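Local coordinates for protein mRNA interferase YafQ (Escherichia coli, PDB 4MMG) that cleaves ribosome-bound mRNA at lysine codons as the toxin of a toxin-antitoxin system, halting translation elongation and bringing bacterial growth to a standstill, at residues G13-D18 / L82-T87. The protein carries 1 engineered substitution. Residues are numbered along the deposited sequence; the frame is centred on the assembly and turned at random.
Sequences GQYSKD and LRFERT. With SO4 (sulfate ion), chain E.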
loop_
_atom_site.group_PDB
_atom_site.type_symbol
_atom_site.label_atom_id
_atom_site.label_comp_id
_atom_site.label_asym_id
_atom_site.label_seq_id
_atom_site.Cartn_x
_atom_site.Cartn_y
_atom_site.Cartn_z
ATOM N N GLY A 13 -3.429 -12.239 -0.878
ATOM C CA GLY A 13 -3.336 -12.908 -2.162
ATOM C C GLY A 13 -3.562 -11.935 -3.307
ATOM O O GLY A 13 -2.862 -11.978 -4.319
ATOM N N GLN A 14 -4.521 -11.031 -3.133
ATOM C CA GLN A 14 -4.793 -10.039 -4.164
ATOM C C GLN A 14 -3.602 -9.108 -4.391
ATOM O O GLN A 14 -3.341 -8.708 -5.527
ATOM C CB GLN A 14 -6.046 -9.234 -3.830
ATOM C CG GLN A 14 -6.490 -8.322 -4.960
ATOM C CD GLN A 14 -6.833 -9.097 -6.217
ATOM O OE1 GLN A 14 -7.532 -10.113 -6.163
ATOM N NE2 GLN A 14 -6.328 -8.640 -7.353
ATOM N N TYR A 15 -2.866 -8.782 -3.327
ATOM C CA TYR A 15 -1.714 -7.890 -3.463
ATOM C C TYR A 15 -0.695 -8.439 -4.447
ATOM O O TYR A 15 -0.161 -7.709 -5.282
ATOM C CB TYR A 15 -1.034 -7.635 -2.118
ATOM C CG TYR A 15 -0.008 -6.528 -2.199
ATOM C CD1 TYR A 15 -0.410 -5.208 -2.253
ATOM C CD2 TYR A 15 1.354 -6.801 -2.246
ATOM C CE1 TYR A 15 0.493 -4.186 -2.335
ATOM C CE2 TYR A 15 2.286 -5.764 -2.329
ATOM C CZ TYR A 15 1.835 -4.458 -2.379
ATOM O OH TYR A 15 2.701 -3.385 -2.455
ATOM N N SER A 16 -0.428 -9.736 -4.358
ATOM C CA SER A 16 0.537 -10.355 -5.253
ATOM C C SER A 16 0.092 -10.255 -6.710
ATOM O O SER A 16 0.912 -9.997 -7.588
ATOM C CB SER A 16 0.771 -11.809 -4.851
ATOM O OG SER A 16 1.300 -11.855 -3.540
ATOM N N LYS A 17 -1.203 -10.449 -6.955
ATOM C CA LYS A 17 -1.747 -10.300 -8.303
ATOM C C LYS A 17 -1.604 -8.851 -8.760
ATOM O O LYS A 17 -1.199 -8.583 -9.893
ATOM C CB LYS A 17 -3.213 -10.720 -8.346
ATOM C CG LYS A 17 -3.452 -12.200 -8.081
ATOM C CD LYS A 17 -4.929 -12.526 -8.184
ATOM C CE LYS A 17 -5.184 -14.003 -7.913
ATOM N NZ LYS A 17 -6.614 -14.350 -8.114
ATOM N N ASP A 18 -1.915 -7.921 -7.861
ATOM C CA ASP A 18 -1.807 -6.496 -8.176
ATOM C C ASP A 18 -0.379 -6.094 -8.556
ATOM O O ASP A 18 -0.169 -5.306 -9.481
ATOM C CB ASP A 18 -2.265 -5.651 -6.982
ATOM C CG ASP A 18 -3.766 -5.705 -6.751
ATOM O OD1 ASP A 18 -4.512 -6.245 -7.600
ATOM O OD2 ASP A 18 -4.206 -5.181 -5.706
ATOM N N LEU A 82 1.581 -5.454 9.760
ATOM C CA LEU A 82 1.590 -4.606 8.577
ATOM C C LEU A 82 1.125 -5.498 7.446
ATOM O O LEU A 82 1.750 -6.517 7.166
ATOM C CB LEU A 82 2.996 -4.092 8.287
ATOM C CG LEU A 82 3.267 -3.533 6.884
ATOM C CD1 LEU A 82 2.399 -2.315 6.573
ATOM C CD2 LEU A 82 4.746 -3.181 6.739
ATOM N N ARG A 83 0.021 -5.134 6.807
ATOM C CA ARG A 83 -0.525 -5.961 5.736
ATOM C C ARG A 83 -0.673 -5.157 4.446
ATOM O O ARG A 83 -1.410 -4.170 4.390
ATOM C CB ARG A 83 -1.874 -6.554 6.148
ATOM C CG ARG A 83 -2.555 -7.382 5.072
ATOM C CD ARG A 83 -3.805 -8.050 5.640
ATOM N NE ARG A 83 -4.459 -8.922 4.674
ATOM C CZ ARG A 83 -4.227 -10.229 4.567
ATOM N NH1 ARG A 83 -3.348 -10.823 5.370
ATOM N NH2 ARG A 83 -4.873 -10.947 3.654
ATOM N N PHE A 84 0.056 -5.575 3.418
ATOM C CA PHE A 84 -0.097 -4.990 2.092
ATOM C C PHE A 84 -1.323 -5.601 1.426
ATOM O O PHE A 84 -1.373 -6.809 1.187
ATOM C CB PHE A 84 1.178 -5.213 1.283
ATOM C CG PHE A 84 2.371 -4.519 1.869
ATOM C CD1 PHE A 84 2.510 -3.147 1.753
ATOM C CD2 PHE A 84 3.332 -5.231 2.562
ATOM C CE1 PHE A 84 3.599 -2.495 2.301
ATOM C CE2 PHE A 84 4.426 -4.594 3.119
ATOM C CZ PHE A 84 4.563 -3.216 2.984
ATOM N N GLU A 85 -2.323 -4.771 1.139
ATOM C CA GLU A 85 -3.643 -5.273 0.757
ATOM C C GLU A 85 -3.958 -5.217 -0.735
ATOM O O GLU A 85 -4.358 -6.226 -1.320
ATOM C CB GLU A 85 -4.729 -4.560 1.563
ATOM C CG GLU A 85 -6.103 -5.163 1.413
ATOM C CD GLU A 85 -6.217 -6.552 2.024
ATOM O OE1 GLU A 85 -5.377 -6.929 2.868
ATOM O OE2 GLU A 85 -7.173 -7.279 1.652
ATOM N N ARG A 86 -3.824 -4.038 -1.337
ATOM C CA ARG A 86 -4.025 -3.867 -2.775
ATOM C C ARG A 86 -3.120 -2.771 -3.298
ATOM O O ARG A 86 -2.688 -1.895 -2.541
ATOM C CB ARG A 86 -5.478 -3.489 -3.105
ATOM C CG ARG A 86 -6.483 -4.623 -2.951
ATOM C CD ARG A 86 -7.557 -4.567 -4.023
ATOM N NE ARG A 86 -7.008 -4.773 -5.362
ATOM C CZ ARG A 86 -7.704 -4.629 -6.485
ATOM N NH1 ARG A 86 -8.977 -4.262 -6.437
ATOM N NH2 ARG A 86 -7.120 -4.828 -7.656
ATOM N N THR A 87 -2.837 -2.817 -4.592
ATOM C CA THR A 87 -2.204 -1.685 -5.257
ATOM C C THR A 87 -2.705 -1.559 -6.693
ATOM O O THR A 87 -2.963 -2.563 -7.360
ATOM C CB THR A 87 -0.655 -1.749 -5.178
ATOM O OG1 THR A 87 -0.105 -0.507 -5.625
ATOM C CG2 THR A 87 -0.099 -2.876 -6.035
HETATM S S SO4 E . -8.163 -10.729 2.285
HETATM O O1 SO4 E . -9.239 -10.062 1.555
HETATM O O2 SO4 E . -7.192 -9.737 2.755
HETATM O O3 SO4 E . -7.518 -11.693 1.394
HETATM O O4 SO4 E . -8.721 -11.428 3.437
HETATM O O HOH W 1 -1.887 -3.257 -10.206
#
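Asp-18 and Arg-86 form a salt bridge where the first turns of helix 13-24 run beside strand 81-88, just past the end of strand 8-11, in this RelE-family toxin; next to it a tyrosine ring rests on Phe-84. Arg-86 grips the carboxylate side-on: NE gives a nearly straight bond to the syn lone pair of Asp-18 OD2 (2.9 Å, 168°), while NH2 reaches OD1 at 3.0 Å. The backbone N of Thr-87 binds Asp-18 OD2 from the anti side, 3.0 Å away. Gln-14 NE2, one helical turn earlier, meets Asp-18 OD1 at 3.0 Å from the carboxylate face opposite to Arg-86 NH2. Each oxygen thus has two donors, which fix the rotation of the buried carboxylate and would probably stabilise its negative charge. A chi1 of -170° sets CG of Tyr-15 anti to the backbone N; one face of the ring takes Phe-84 CB, 3.6 Å from the centroid, in a CH-pi contact. The Arg-86 backbone lies at the ring's edge. A water joins Asp-18 O to Thr-87 O. Glu-85 and Arg-86 form a classic beta bulge opposite Ile-74. Strand 81-88 lies between strands 8-11 and 71-77, and Tyr-15 and Phe-84 both reach Met-36 of helix 29-40 and Leu-73 of strand 71-77.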